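Local coordinates for protein fructose-bisphosphate aldolase (Plasmodium falciparum, PDB 4TR9) that belongs to the class I fructose-bisphosphate aldolase family, a TIM-barrel enzyme family, and assembles here from four chains, at residues T88-N93 and C140-K145; V156-I159 and G164-T167; R266-A271 and H300-T305; E285-N290 and F306-A311. One frame throughout, in Å; residues are numbered along the deposited sequence.

Interaction 1: residues T88-N93 and C140-K145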
loop_
_atom_site.group_PDB
_atom_site.type_symbol
_atom_site.label_atom_id
_atom_site.label_comp_id
_atom_site.label_asym_id
_atom_site.label_seq_id
_atom_site.Cartn_x
_atom_site.Cartn_y
_atom_site.Cartn_z
ATOM N N THR A 88 17.316 27.260 22.904
ATOM C CA THR A 88 17.003 27.234 24.330
ATOM C C THR A 88 17.714 26.092 25.054
ATOM O O THR A 88 18.116 26.234 26.209
ATOM C CB THR A 88 15.483 27.110 24.560
ATOM O OG1 THR A 88 14.800 28.123 23.812
ATOM C CG2 THR A 88 15.145 27.261 26.035
ATOM N N LEU A 89 17.873 24.967 24.363
ATOM C CA LEU A 89 18.504 23.784 24.941
ATOM C C LEU A 89 19.935 24.060 25.401
ATOM O O LEU A 89 20.378 23.538 26.424
ATOM C CB LEU A 89 18.490 22.633 23.933
ATOM C CG LEU A 89 19.090 21.304 24.398
ATOM C CD1 LEU A 89 18.341 20.774 25.609
ATOM C CD2 LEU A 89 19.073 20.287 23.268
ATOM N N PHE A 90 20.652 24.886 24.645
ATOM C CA PHE A 90 22.033 25.221 24.976
ATOM C C PHE A 90 22.154 26.656 25.476
ATOM O O PHE A 90 23.146 27.333 25.202
ATOM C CB PHE A 90 22.943 25.022 23.760
ATOM C CG PHE A 90 22.856 23.652 23.152
ATOM C CD1 PHE A 90 23.686 22.633 23.586
ATOM C CD2 PHE A 90 21.950 23.386 22.138
ATOM C CE1 PHE A 90 23.611 21.372 23.025
ATOM C CE2 PHE A 90 21.869 22.128 21.574
ATOM C CZ PHE A 90 22.700 21.119 22.018
ATOM N N GLN A 91 21.149 27.117 26.211
ATOM C CA GLN A 91 21.104 28.509 26.644
ATOM C C GLN A 91 21.133 28.640 28.166
ATOM O O GLN A 91 20.704 27.739 28.885
ATOM C CB GLN A 91 19.857 29.193 26.080
ATOM C CG GLN A 91 19.937 30.710 26.036
ATOM C CD GLN A 91 18.722 31.334 25.379
ATOM O OE1 GLN A 91 17.629 30.769 25.404
ATOM N NE2 GLN A 91 18.911 32.505 24.781
ATOM N N LYS A 92 21.645 29.769 28.646
ATOM C CA LYS A 92 21.709 30.035 30.078
ATOM C C LYS A 92 21.086 31.391 30.405
ATOM O O LYS A 92 21.158 32.328 29.609
ATOM C CB LYS A 92 23.162 29.963 30.568
ATOM C CG LYS A 92 23.670 31.209 31.278
ATOM C CD LYS A 92 24.417 32.137 30.332
ATOM C CE LYS A 92 25.723 31.515 29.868
ATOM N NZ LYS A 92 26.638 31.237 31.008
ATOM N N ASN A 93 20.464 31.487 31.579
ATOM C CA ASN A 93 19.796 32.719 31.998
ATOM C C ASN A 93 20.753 33.778 32.548
ATOM O O ASN A 93 21.952 33.753 32.270
ATOM C CB ASN A 93 18.722 32.407 33.044
ATOM C CG ASN A 93 19.264 31.629 34.234
ATOM O OD1 ASN A 93 20.470 31.598 34.479
ATOM N ND2 ASN A 93 18.366 30.998 34.981
ATOM N N CYS A 140 20.248 13.979 17.306
ATOM C CA CYS A 140 19.653 13.257 18.426
ATOM C C CYS A 140 20.702 12.916 19.479
ATOM O O CYS A 140 20.459 13.062 20.678
ATOM C CB CYS A 140 18.960 11.980 17.940
ATOM S SG CYS A 140 17.420 12.248 17.031
ATOM N N LYS A 141 21.866 12.461 19.026
ATOM C CA LYS A 141 22.967 12.144 19.930
ATOM C C LYS A 141 23.443 13.397 20.653
ATOM O O LYS A 141 23.836 13.343 21.819
ATOM C CB LYS A 141 24.124 11.500 19.165
ATOM C CG LYS A 141 23.775 10.170 18.520
ATOM C CD LYS A 141 24.978 9.563 17.818
ATOM C CE LYS A 141 24.625 8.232 17.172
ATOM N NZ LYS A 141 25.797 7.616 16.491
ATOM N N GLU A 142 23.402 14.523 19.950
ATOM C CA GLU A 142 23.783 15.809 20.519
ATOM C C GLU A 142 22.765 16.276 21.554
ATOM O O GLU A 142 23.131 16.753 22.628
ATOM C CB GLU A 142 23.926 16.857 19.414
ATOM C CG GLU A 142 24.188 18.267 19.915
ATOM C CD GLU A 142 24.117 19.300 18.806
ATOM O OE1 GLU A 142 23.827 18.916 17.653
ATOM O OE2 GLU A 142 24.351 20.495 19.087
ATOM N N TYR A 143 21.486 16.129 21.223
ATOM C CA TYR A 143 20.407 16.579 22.095
ATOM C C TYR A 143 20.322 15.749 23.374
ATOM O O TYR A 143 20.042 16.282 24.450
ATOM C CB TYR A 143 19.071 16.532 21.351
ATOM C CG TYR A 143 18.981 17.496 20.188
ATOM C CD1 TYR A 143 19.735 18.662 20.165
ATOM C CD2 TYR A 143 18.143 17.238 19.110
ATOM C CE1 TYR A 143 19.656 19.546 19.105
ATOM C CE2 TYR A 143 18.058 18.116 18.045
ATOM C CZ TYR A 143 18.816 19.267 18.048
ATOM O OH TYR A 143 18.734 20.143 16.990
ATOM N N TYR A 144 20.566 14.448 23.252
ATOM C CA TYR A 144 20.522 13.549 24.403
ATOM C C TYR A 144 21.576 13.924 25.434
ATOM O O TYR A 144 21.297 13.973 26.632
ATOM C CB TYR A 144 20.718 12.096 23.961
ATOM C CG TYR A 144 20.564 11.091 25.083
ATOM C CD1 TYR A 144 19.319 10.563 25.399
ATOM C CD2 TYR A 144 21.662 10.669 25.822
ATOM C CE1 TYR A 144 19.171 9.645 26.422
ATOM C CE2 TYR A 144 21.524 9.752 26.847
ATOM C CZ TYR A 144 20.277 9.243 27.142
ATOM O OH TYR A 144 20.131 8.330 28.160
ATOM N N LYS A 145 22.789 14.190 24.960
ATOM C CA LYS A 145 23.893 14.543 25.841
ATOM C C LYS A 145 23.672 15.930 26.436
ATOM O O LYS A 145 24.239 16.271 27.474
ATOM C CB LYS A 145 25.223 14.488 25.086
ATOM C CG LYS A 145 26.428 14.217 25.972
ATOM C CD LYS A 145 27.703 14.086 25.152
ATOM C CE LYS A 145 28.144 15.429 24.594
ATOM N NZ LYS A 145 28.506 16.386 25.676
#

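Interaction 2: residues V156-I159 and G164-T167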
loop_
_atom_site.group_PDB
_atom_site.type_symbol
_atom_site.label_atom_id
_atom_site.label_comp_id
_atom_site.label_asym_id
_atom_site.label_seq_id
_atom_site.Cartn_x
_atom_site.Cartn_y
_atom_site.Cartn_z
ATOM N N VAL A 156 1.739 19.049 8.941
ATOM C CA VAL A 156 0.486 19.775 8.777
ATOM C C VAL A 156 -0.353 19.255 7.611
ATOM O O VAL A 156 0.139 19.116 6.492
ATOM C CB VAL A 156 0.748 21.282 8.573
ATOM C CG1 VAL A 156 -0.526 22.002 8.168
ATOM C CG2 VAL A 156 1.334 21.892 9.836
ATOM N N LEU A 157 -1.620 18.965 7.890
ATOM C CA LEU A 157 -2.575 18.585 6.853
ATOM C C LEU A 157 -3.730 19.581 6.808
ATOM O O LEU A 157 -4.091 20.174 7.823
ATOM C CB LEU A 157 -3.111 17.170 7.088
ATOM C CG LEU A 157 -2.106 16.015 7.096
ATOM C CD1 LEU A 157 -1.572 15.760 8.500
ATOM C CD2 LEU A 157 -2.734 14.757 6.518
ATOM N N VAL A 158 -4.307 19.758 5.625
ATOM C CA VAL A 158 -5.393 20.712 5.437
ATOM C C VAL A 158 -6.670 20.002 5.002
ATOM O O VAL A 158 -6.633 19.126 4.140
ATOM C CB VAL A 158 -5.019 21.783 4.388
ATOM C CG1 VAL A 158 -6.183 22.731 4.141
ATOM C CG2 VAL A 158 -3.784 22.552 4.832
ATOM N N ILE A 159 -7.795 20.370 5.607
ATOM C CA ILE A 159 -9.087 19.839 5.186
ATOM C C ILE A 159 -9.773 20.792 4.216
ATOM O O ILE A 159 -10.173 21.897 4.585
ATOM C CB ILE A 159 -10.023 19.577 6.381
ATOM C CG1 ILE A 159 -9.504 18.411 7.220
ATOM C CG2 ILE A 159 -11.432 19.269 5.894
ATOM C CD1 ILE A 159 -10.416 18.034 8.370
ATOM N N GLY A 164 -10.438 18.175 -2.312
ATOM C CA GLY A 164 -10.071 16.821 -1.942
ATOM C C GLY A 164 -8.912 16.746 -0.966
ATOM O O GLY A 164 -8.205 15.740 -0.907
ATOM N N LYS A 165 -8.715 17.813 -0.198
ATOM C CA LYS A 165 -7.653 17.848 0.801
ATOM C C LYS A 165 -8.121 17.241 2.121
ATOM O O LYS A 165 -9.247 17.484 2.554
ATOM C CB LYS A 165 -7.172 19.283 1.023
ATOM C CG LYS A 165 -6.533 19.929 -0.192
ATOM C CD LYS A 165 -6.025 21.323 0.140
ATOM C CE LYS A 165 -5.393 21.984 -1.070
ATOM N NZ LYS A 165 -4.874 23.342 -0.756
ATOM N N PRO A 166 -7.252 16.450 2.773
ATOM C CA PRO A 166 -5.901 16.113 2.312
ATOM C C PRO A 166 -5.881 14.968 1.300
ATOM O O PRO A 166 -6.580 13.970 1.479
ATOM C CB PRO A 166 -5.191 15.704 3.602
ATOM C CG PRO A 166 -6.274 15.123 4.439
ATOM C CD PRO A 166 -7.523 15.906 4.116
ATOM N N THR A 167 -5.084 15.121 0.247
ATOM C CA THR A 167 -4.949 14.087 -0.771
ATOM C C THR A 167 -4.104 12.929 -0.255
ATOM O O THR A 167 -3.421 13.059 0.761
ATOM C CB THR A 167 -4.315 14.641 -2.060
ATOM O OG1 THR A 167 -2.979 15.079 -1.785
ATOM C CG2 THR A 167 -5.128 15.809 -2.596
#

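Interaction 3: residues R266-A271 and H300-T305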
loop_
_atom_site.group_PDB
_atom_site.type_symbol
_atom_site.label_atom_id
_atom_site.label_comp_id
_atom_site.label_asym_id
_atom_site.label_seq_id
_atom_site.Cartn_x
_atom_site.Cartn_y
_atom_site.Cartn_z
ATOM N N ARG A 266 -10.915 4.167 17.558
ATOM C CA ARG A 266 -10.994 3.447 16.291
ATOM C C ARG A 266 -9.636 3.296 15.609
ATOM O O ARG A 266 -9.489 2.491 14.690
ATOM C CB ARG A 266 -11.960 4.153 15.335
ATOM C CG ARG A 266 -13.433 3.984 15.672
ATOM C CD ARG A 266 -14.297 4.758 14.686
ATOM N NE ARG A 266 -15.725 4.577 14.930
ATOM C CZ ARG A 266 -16.682 5.192 14.242
ATOM N NH1 ARG A 266 -17.957 4.969 14.530
ATOM N NH2 ARG A 266 -16.364 6.033 13.267
ATOM N N THR A 267 -8.645 4.063 16.053
ATOM C CA THR A 267 -7.379 4.132 15.327
ATOM C C THR A 267 -6.132 3.868 16.173
ATOM O O THR A 267 -5.147 3.326 15.671
ATOM C CB THR A 267 -7.213 5.511 14.653
ATOM O OG1 THR A 267 -7.334 6.544 15.638
ATOM C CG2 THR A 267 -8.274 5.717 13.582
ATOM N N VAL A 268 -6.168 4.250 17.447
ATOM C CA VAL A 268 -4.967 4.214 18.282
ATOM C C VAL A 268 -4.878 2.979 19.179
ATOM O O VAL A 268 -5.665 2.828 20.111
ATOM C CB VAL A 268 -4.876 5.466 19.181
ATOM C CG1 VAL A 268 -3.611 5.419 20.020
ATOM C CG2 VAL A 268 -4.917 6.732 18.339
ATOM N N PRO A 269 -3.900 2.099 18.903
ATOM C CA PRO A 269 -3.655 0.906 19.721
ATOM C C PRO A 269 -3.256 1.260 21.153
ATOM O O PRO A 269 -2.513 2.221 21.356
ATOM C CB PRO A 269 -2.500 0.207 18.992
ATOM C CG PRO A 269 -2.545 0.738 17.600
ATOM C CD PRO A 269 -3.001 2.157 17.737
ATOM N N PRO A 270 -3.747 0.487 22.136
ATOM C CA PRO A 270 -3.519 0.704 23.570
ATOM C C PRO A 270 -2.048 0.664 23.985
ATOM O O PRO A 270 -1.724 1.110 25.087
ATOM C CB PRO A 270 -4.285 -0.452 24.222
ATOM C CG PRO A 270 -5.324 -0.821 23.229
ATOM C CD PRO A 270 -4.670 -0.634 21.896
ATOM N N ALA A 271 -1.179 0.135 23.127
ATOM C CA ALA A 271 0.251 0.080 23.422
ATOM C C ALA A 271 0.825 1.481 23.583
ATOM O O ALA A 271 1.789 1.690 24.319
ATOM C CB ALA A 271 0.992 -0.670 22.333
ATOM N N HIS A 300 -9.723 6.235 30.042
ATOM C CA HIS A 300 -9.409 5.757 28.700
ATOM C C HIS A 300 -8.244 4.768 28.710
ATOM O O HIS A 300 -7.449 4.761 29.648
ATOM C CB HIS A 300 -9.089 6.944 27.784
ATOM C CG HIS A 300 -10.191 7.951 27.696
ATOM N ND1 HIS A 300 -11.412 7.672 27.124
ATOM C CD2 HIS A 300 -10.255 9.241 28.107
ATOM C CE1 HIS A 300 -12.183 8.743 27.187
ATOM N NE2 HIS A 300 -11.503 9.709 27.779
ATOM N N PRO A 301 -8.149 3.922 27.669
ATOM C CA PRO A 301 -7.031 2.981 27.520
ATOM C C PRO A 301 -5.669 3.670 27.518
ATOM O O PRO A 301 -4.673 3.065 27.914
ATOM C CB PRO A 301 -7.306 2.325 26.164
ATOM C CG PRO A 301 -8.778 2.404 26.011
ATOM C CD PRO A 301 -9.180 3.709 26.636
ATOM N N TRP A 302 -5.632 4.919 27.065
ATOM C CA TRP A 302 -4.412 5.717 27.103
ATOM C C TRP A 302 -4.659 7.019 27.856
ATOM O O TRP A 302 -5.803 7.431 28.036
ATOM C CB TRP A 302 -3.906 6.024 25.691
ATOM C CG TRP A 302 -4.685 5.371 24.586
ATOM C CD1 TRP A 302 -4.269 4.347 23.786
ATOM C CD2 TRP A 302 -6.008 5.707 24.151
ATOM N NE1 TRP A 302 -5.252 4.021 22.884
ATOM C CE2 TRP A 302 -6.332 4.841 23.089
ATOM C CE3 TRP A 302 -6.955 6.651 24.563
ATOM C CZ2 TRP A 302 -7.558 4.892 22.431
ATOM C CZ3 TRP A 302 -8.170 6.701 23.909
ATOM C CH2 TRP A 302 -8.461 5.827 22.854
ATOM N N ALA A 303 -3.583 7.662 28.293
ATOM C CA ALA A 303 -3.693 8.957 28.953
ATOM C C ALA A 303 -3.942 10.055 27.923
ATOM O O ALA A 303 -3.122 10.283 27.034
ATOM C CB ALA A 303 -2.441 9.254 29.762
ATOM N N LEU A 304 -5.081 10.727 28.040
ATOM C CA LEU A 304 -5.420 11.808 27.122
ATOM C C LEU A 304 -5.161 13.161 27.771
ATOM O O LEU A 304 -6.070 13.784 28.324
ATOM C CB LEU A 304 -6.879 11.699 26.673
ATOM C CG LEU A 304 -7.237 10.396 25.953
ATOM C CD1 LEU A 304 -8.639 10.458 25.379
ATOM C CD2 LEU A 304 -6.230 10.098 24.860
ATOM N N THR A 305 -3.910 13.607 27.702
ATOM C CA THR A 305 -3.513 14.869 28.309
ATOM C C THR A 305 -3.222 15.924 27.243
ATOM O O THR A 305 -3.795 15.890 26.155
ATOM C CB THR A 305 -2.283 14.688 29.220
ATOM O OG1 THR A 305 -1.798 15.970 29.638
ATOM C CG2 THR A 305 -1.177 13.938 28.492
#

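Interaction 4: residues E285-N290 and F306-A311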
loop_
_atom_site.group_PDB
_atom_site.type_symbol
_atom_site.label_atom_id
_atom_site.label_comp_id
_atom_site.label_asym_id
_atom_site.label_seq_id
_atom_site.Cartn_x
_atom_site.Cartn_y
_atom_site.Cartn_z
ATOM N N GLU A 285 -9.176 29.024 27.599
ATOM C CA GLU A 285 -10.264 28.425 28.360
ATOM C C GLU A 285 -10.895 27.248 27.621
ATOM O O GLU A 285 -11.107 26.184 28.203
ATOM C CB GLU A 285 -11.331 29.472 28.683
ATOM C CG GLU A 285 -12.399 28.985 29.648
ATOM C CD GLU A 285 -11.842 28.657 31.020
ATOM O OE1 GLU A 285 -10.852 29.298 31.433
ATOM O OE2 GLU A 285 -12.390 27.752 31.686
ATOM N N GLU A 286 -11.191 27.441 26.340
ATOM C CA GLU A 286 -11.819 26.396 25.538
ATOM C C GLU A 286 -10.899 25.192 25.358
ATOM O O GLU A 286 -11.365 24.064 25.211
ATOM C CB GLU A 286 -12.240 26.946 24.173
ATOM C CG GLU A 286 -13.388 27.942 24.239
ATOM C CD GLU A 286 -13.788 28.467 22.874
ATOM O OE1 GLU A 286 -13.079 28.167 21.890
ATOM O OE2 GLU A 286 -14.810 29.180 22.786
ATOM N N ALA A 287 -9.592 25.436 25.376
ATOM C CA ALA A 287 -8.616 24.356 25.286
ATOM C C ALA A 287 -8.646 23.505 26.550
ATOM O O ALA A 287 -8.329 22.317 26.519
ATOM C CB ALA A 287 -7.222 24.913 25.051
ATOM N N SER A 288 -9.027 24.126 27.663
ATOM C CA SER A 288 -9.140 23.426 28.936
ATOM C C SER A 288 -10.497 22.746 29.062
ATOM O O SER A 288 -10.599 21.630 29.572
ATOM C CB SER A 288 -8.925 24.391 30.104
ATOM O OG SER A 288 -7.630 24.964 30.062
ATOM N N VAL A 289 -11.538 23.429 28.595
ATOM C CA VAL A 289 -12.893 22.894 28.643
ATOM C C VAL A 289 -13.021 21.657 27.757
ATOM O O VAL A 289 -13.573 20.640 28.175
ATOM C CB VAL A 289 -13.931 23.950 28.210
ATOM C CG1 VAL A 289 -15.308 23.323 28.068
ATOM C CG2 VAL A 289 -13.964 25.099 29.209
ATOM N N ASN A 290 -12.496 21.747 26.538
ATOM C CA ASN A 290 -12.552 20.631 25.600
ATOM C C ASN A 290 -11.739 19.434 26.081
ATOM O O ASN A 290 -12.180 18.292 25.959
ATOM C CB ASN A 290 -12.068 21.069 24.217
ATOM C CG ASN A 290 -13.004 22.066 23.561
ATOM O OD1 ASN A 290 -14.210 22.053 23.802
ATOM N ND2 ASN A 290 -12.449 22.939 22.729
ATOM N N PHE A 306 -2.328 16.857 27.557
ATOM C CA PHE A 306 -2.103 18.012 26.695
ATOM C C PHE A 306 -0.631 18.267 26.381
ATOM O O PHE A 306 0.255 17.938 27.171
ATOM C CB PHE A 306 -2.705 19.265 27.339
ATOM C CG PHE A 306 -2.122 19.597 28.687
ATOM C CD1 PHE A 306 -1.056 20.476 28.801
ATOM C CD2 PHE A 306 -2.642 19.032 29.841
ATOM C CE1 PHE A 306 -0.519 20.782 30.039
ATOM C CE2 PHE A 306 -2.107 19.332 31.082
ATOM C CZ PHE A 306 -1.047 20.210 31.181
ATOM N N SER A 307 -0.387 18.855 25.215
ATOM C CA SER A 307 0.925 19.380 24.861
ATOM C C SER A 307 0.753 20.822 24.406
ATOM O O SER A 307 1.071 21.173 23.269
ATOM C CB SER A 307 1.585 18.542 23.765
ATOM O OG SER A 307 2.854 19.069 23.414
ATOM N N TYR A 308 0.234 21.650 25.306
ATOM C CA TYR A 308 -0.148 23.015 24.971
ATOM C C TYR A 308 1.032 23.975 24.948
ATOM O O TYR A 308 2.036 23.770 25.632
ATOM C CB TYR A 308 -1.196 23.531 25.960
ATOM C CG TYR A 308 -2.528 22.819 25.891
ATOM C CD1 TYR A 308 -2.907 22.117 24.753
ATOM C CD2 TYR A 308 -3.409 22.856 26.962
ATOM C CE1 TYR A 308 -4.127 21.468 24.690
ATOM C CE2 TYR A 308 -4.630 22.212 26.907
ATOM C CZ TYR A 308 -4.983 21.519 25.770
ATOM O OH TYR A 308 -6.198 20.878 25.718
ATOM N N GLY A 309 0.894 25.028 24.153
ATOM C CA GLY A 309 1.850 26.116 24.135
ATOM C C GLY A 309 1.100 27.432 24.153
ATOM O O GLY A 309 1.384 28.310 24.965
ATOM N N ARG A 310 0.127 27.561 23.259
ATOM C CA ARG A 310 -0.717 28.747 23.208
ATOM C C ARG A 310 -1.627 28.823 24.428
ATOM O O ARG A 310 -1.824 29.892 25.003
ATOM C CB ARG A 310 -1.558 28.751 21.932
ATOM C CG ARG A 310 -2.483 29.948 21.796
ATOM C CD ARG A 310 -3.363 29.820 20.566
ATOM N NE ARG A 310 -3.912 31.104 20.146
ATOM C CZ ARG A 310 -3.353 31.888 19.228
ATOM N NH1 ARG A 310 -3.919 33.043 18.905
ATOM N NH2 ARG A 310 -2.228 31.515 18.634
ATOM N N ALA A 311 -2.172 27.678 24.824
ATOM C CA ALA A 311 -3.139 27.619 25.916
ATOM C C ALA A 311 -2.493 27.809 27.286
ATOM O O ALA A 311 -3.188 27.899 28.297
ATOM C CB ALA A 311 -3.890 26.297 25.873
HETATM O O HOH W 1 -5.690 26.460 28.871
#

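Interaction 1: residues T88-N93 and C140-K145
The backbones of 88-93 and 140-145 come nearest at Leu89 and Tyr143, whose CA atoms are 8.0 Å apart. Segment 88-93 holds the end of the short helix 86-89 and then runs on as loop. Segment 140-145 is helical throughout. At this spacing the backbones themselves do not meet, and side chains bridge the gap. Leu89 sends its CD2 methyl to Tyr143 CD1, 3.6 Å away; both residues are buried. Leu89 CG is anti to the backbone N (chi1 -179°), which carries the branch toward the helix. In the TIM barrel, the contact joins the short helix after strand 79-84 to the helix before strand 150-157. Leu89 also packs on Val100 of helix 99-105 and on Ala146. Phe90 meets Tyr143 edge to edge, with Phe90 CE2 4.2 Å from Tyr143 CE1. On the solvent side, the far end of the Phe90 ring also lies against Glu142, where Phe90 CZ is 3.4 Å from Glu142 OE2. The ring and the carboxylate are turned 41° apart. Glu142 arrives there on an extended chain, and Phe90 CZ touches Glu142 CG as well, at 3.8 Å.

Interaction 2: residues V156-I159 and G164-T167
Leu157 and Pro166 make the first touch, at the end of strand 150-157 of the barrel. Leu157 CD2 rests 3.9 Å from Pro166 CB, and the two side chains cross at about a right angle. Both also lie on Ile171 of helix 168-187, so the turn is packed against the helix it leads to. Val158 follows and contributes mainly through its carbonyl. Val158 O sits 3.1 Å from Pro166 N, but the proline nitrogen has no hydrogen to give. The same oxygen is 3.2 Å from Lys165 CB and 3.3 Å from Pro166 CD. The peptide bond between Lys165 and Pro166 is cis. Further out, Val158 CG1 lies 4.2 Å from Lys165 CD. Ile159 then closes the approach, chiefly with its backbone: Ile159 CA makes a CA-H...O contact to Lys165 O at 3.5 Å. Its CB points away from the other segment, but Ile159 CG1 still brushes Pro166 CD at 4.5 Å, and the side chain packs on Val212 of helix 206-226. Gly164 and Lys165 both face Asp160 and form a G1 beta bulge. The extended Lys165 chain leads its amino group away to a salt bridge with Asp125. Thr167 is the N-cap of the helix after the turn, and Pro166 O accepts a hydrogen bond from Tyr7 of the third subunit. Because the proline cannot donate and the carbonyls cannot pair, the two segments are held by apolar packing and a CA-H...O contact rather than by strand-like backbone bonds.

Interaction 3: residues R266-A271 and H300-T305
Trp302 reaches from the loop before strand 303-308 to Val268 and Pro270, just after helix 253-267. From CB, the chi1 of -4° places CG almost eclipsed with the backbone N, which is an unusual rotation. It turns the indole toward segment 266-271. Pro301 CB lies over the centre of one ring face. CD1 is the first ring atom to touch across, 3.7 Å from Pro270 CA. Pro269 O lies near the ring plane on the same edge. NE1 comes next. It donates to Val268 O at 3.0 Å, with an N-H...O angle of 143°, so the bond is bent. The nitrogen stands 56° above the carbonyl plane. Val268 CG1 lies 3.6 Å from NE1. Farther along the indole, CZ2 is 3.6 Å from Val268 O. Leu264 and Arg265 of helix 253-267 also pack on the indole, and Pro270 of the third subunit touches it. The contact thus joins the exit of one barrel helix to the entry of strand 303-308 at a subunit interface. Val268 O gives the buried indole N-H a partner, through a bent bond that approaches from above the carbonyl plane.

Interaction 4: residues E285-N290 and F306-A311
The beta-alpha-beta unit of strand 274-277, helix 284-295 and strand 303-308 is closed here, where Ala287 of the helix meets Tyr308 of strand 303-308 and Ala311 in the first turn of helix 310-320. It is one of the repeating units of the TIM barrel. Tyr308 CG is anti to its carbonyl carbon (chi1 -66°), and the ring is thereby sent toward the helix. The phenol hydroxyl ends at the helix backbone: Tyr308 OH donates to Ala287 O at 2.7 Å, a weak hydrogen bond. The methyl of Ala287 lies over one face of the ring, with Ala287 CB 4.1 Å from Tyr308 CZ. Phe306 CB covers the opposite face, 3.4 Å above the plane and over its centre, so the ring is sandwiched between strand and helix. Ala287 CB also packs on Ala311 CB at 3.7 Å. Gly309 is at the N-cap position of helix 310-320. A water probably joins the same two helices, lying 2.7 Å from Ser288 OG and 2.9 Å from Ala311 O. Ser288 OG has another partner in Asn341 of helix 327-346. Tyr308 itself pairs through its backbone with Ala38, a residue of the ligand pocket, and its side chain is about 9 Å from the bound N'-[(E)-(2,4-dichlorophenyl)methylidene]-3,4-dihydroxybenzohydrazide. The small alanines are consistent with the close approach of the helices. This buried joint thus combines methyl packing with a weak hydroxyl bond to a backbone carbonyl and a water bridge that may share its protons with other acceptors.

From the N terminus, interaction 1 comes first and closes a loop between the end of helix 86-89 and helix 136-146, with strand 109-113 among the residues inside it. Interaction 2 closes a much shorter loop, the turn from strand 150-157 to helix 168-187. Interaction 3 opens later, after helix 253-267, and closes at the start of strand 303-308. Interaction 4 opens within that loop, on helix 284-295, and closes beyond it, so the two cross and share strand 303-308. Interactions 2, 3 and 4 all reach the parallel barrel sheet. Interactions 2 and 3 both touch the third subunit, and interaction 1 lies across the chain's centre from the other three.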